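Local structure of HhaI Restriction Endonuclease (Haemophilus parahaemolyticus, 6UKE) at a contact of chain A with DNA. The protein cleaves double-stranded DNA as a type II restriction endonuclease that recognises the sequence GCGC. Residues are numbered along the deposited sequence; one frame, centred on the assembly and turned at random.

A contact of chain A with DNA. Residues 58, 71, 73, 159, 225, 227. With nucleotides of chain B.
Val58 lies on strand 51-62 in an extended backbone (phi -83°, psi 135°), while Ser71, Lys73, Ser159, Thr225 and Asn227 reach the phosphates and bases of DA5 and DG6 from loops. The patch belongs to the DNA-binding cleft of a type II restriction endonuclease, where loops meet two successive phosphates and one side chain reaches the major groove. The phosphate of DG6 is held through both non-bridging oxygens. Ser71 OG donates to OP1 of DG6 at 2.5 Å. Its hydroxyl points away from the backbone N (chi1 177°), toward the phosphate, and it also accepts the backbone N-H of Lys73. That second bond would help hold the oxygen, with its own hydrogen directed to the phosphate. Asn227 ND2 grips the other oxygen, OP2 of DG6, at 2.7 Å. The bond is nearly straight, and OP2 lies in the plane of the amide. The same amide nitrogen meets water 1, which also touches OP1 of DA5, so Asn227 links two successive phosphates. Val58 packs its methyls against the DG6 phosphate and sugar; Val58 CG2 comes within 3.7 Å of the ester oxygen O5' of DG6 and near C2' of the deoxyribose. Lys73 is poorly ordered. Its CB lies beside C5' of DG6, and its bent chain brings NZ near water 2, which touches OP1 of DG6. Any such water-mediated link is therefore tentative. Thr225 takes the preceding phosphate: Thr225 OG1 donates to OP2 of DA5 at 2.6 Å. The methyl Thr225 CG2 sits against OP2 of DA5 at 3.4 Å, so the hydroxyl and methyl both border this oxygen. Ser159 meets a base. With its hydroxyl opposite the carbonyl carbon, Ser159 OG donates to N7 of DG6 at 2.8 Å, on the Hoogsteen edge in the major groove. Because adenine also carries an N7 acceptor, the bond by itself would not tell guanine from adenine. Ser159 CB rests 3.8 Å from C8 of DA5, so the side chain contacts both neighbouring purines.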
# COMPACT_ATOMS: atom_id res chain seq x y z
N VAL A 58 -9.83 -7.67 0.38
CA VAL A 58 -9.79 -9.06 -0.08
C VAL A 58 -11.20 -9.58 -0.25
O VAL A 58 -12.06 -9.38 0.62
CB VAL A 58 -9.00 -9.93 0.91
CG1 VAL A 58 -9.21 -11.41 0.60
CG2 VAL A 58 -7.51 -9.56 0.88
N SER A 71 -13.84 -10.57 3.01
CA SER A 71 -13.06 -11.27 4.02
C SER A 71 -13.38 -10.73 5.40
O SER A 71 -13.31 -9.51 5.61
CB SER A 71 -11.56 -11.13 3.77
OG SER A 71 -10.86 -11.79 4.82
N LYS A 73 -11.47 -10.81 7.75
CA LYS A 73 -10.22 -10.31 8.27
C LYS A 73 -9.78 -9.01 7.62
O LYS A 73 -8.73 -8.48 7.97
CB LYS A 73 -9.14 -11.39 8.12
CG LYS A 73 -9.51 -12.70 8.81
CD LYS A 73 -8.79 -13.89 8.20
CE LYS A 73 -9.64 -15.16 8.26
NZ LYS A 73 -10.42 -15.40 7.01
N SER A 159 0.73 -12.49 0.04
CA SER A 159 0.96 -11.77 1.29
C SER A 159 2.46 -11.55 1.51
O SER A 159 3.31 -12.08 0.79
CB SER A 159 0.35 -12.54 2.46
OG SER A 159 -1.07 -12.43 2.44
N THR A 225 0.64 -17.44 1.32
CA THR A 225 -0.75 -17.01 1.17
C THR A 225 -0.90 -16.23 -0.13
O THR A 225 -0.20 -15.23 -0.33
CB THR A 225 -1.19 -16.14 2.35
OG1 THR A 225 -1.00 -16.85 3.58
CG2 THR A 225 -2.65 -15.74 2.20
N ASN A 227 -4.06 -14.90 -1.68
CA ASN A 227 -5.46 -14.50 -1.83
C ASN A 227 -5.56 -13.32 -2.79
O ASN A 227 -4.56 -12.70 -3.17
CB ASN A 227 -6.08 -14.16 -0.47
CG ASN A 227 -6.29 -15.39 0.39
OD1 ASN A 227 -6.35 -16.51 -0.12
ND2 ASN A 227 -6.40 -15.19 1.70
P DA B 5 -3.99 -18.01 5.45
OP1 DA B 5 -5.30 -18.71 5.38
OP2 DA B 5 -2.96 -18.30 4.42
O5' DA B 5 -4.25 -16.45 5.49
C5' DA B 5 -5.07 -15.91 6.50
C4' DA B 5 -4.97 -14.40 6.51
O4' DA B 5 -3.66 -14.01 6.93
C3' DA B 5 -5.20 -13.73 5.17
O3' DA B 5 -6.44 -13.06 5.23
C2' DA B 5 -4.01 -12.76 4.99
C1' DA B 5 -3.39 -12.74 6.39
N9 DA B 5 -1.95 -12.54 6.44
C8 DA B 5 -0.98 -13.35 5.90
N7 DA B 5 0.24 -12.96 6.17
C5 DA B 5 0.07 -11.84 6.96
C6 DA B 5 0.98 -10.95 7.57
N6 DA B 5 2.31 -11.08 7.47
N1 DA B 5 0.48 -9.94 8.30
C2 DA B 5 -0.86 -9.81 8.39
N3 DA B 5 -1.81 -10.58 7.87
C4 DA B 5 -1.28 -11.58 7.15
P DG B 6 -7.04 -12.27 3.97
OP1 DG B 6 -8.51 -12.40 4.15
OP2 DG B 6 -6.36 -12.70 2.72
O5' DG B 6 -6.60 -10.77 4.25
C5' DG B 6 -7.03 -10.14 5.45
C4' DG B 6 -6.48 -8.74 5.53
O4' DG B 6 -5.05 -8.79 5.76
C3' DG B 6 -6.69 -7.89 4.29
O3' DG B 6 -7.04 -6.58 4.70
C2' DG B 6 -5.32 -7.93 3.60
C1' DG B 6 -4.39 -7.98 4.80
N9 DG B 6 -3.09 -8.59 4.55
C8 DG B 6 -2.83 -9.73 3.83
N7 DG B 6 -1.56 -10.05 3.81
C5 DG B 6 -0.95 -9.07 4.59
C6 DG B 6 0.40 -8.88 4.94
O6 DG B 6 1.38 -9.58 4.63
N1 DG B 6 0.58 -7.75 5.75
C2 DG B 6 -0.44 -6.91 6.16
N2 DG B 6 -0.09 -5.87 6.93
N3 DG B 6 -1.70 -7.09 5.85
C4 DG B 6 -1.89 -8.17 5.06
O HOH W 1 -7.28 -17.38 3.68
O HOH W 2 -9.26 -15.22 4.81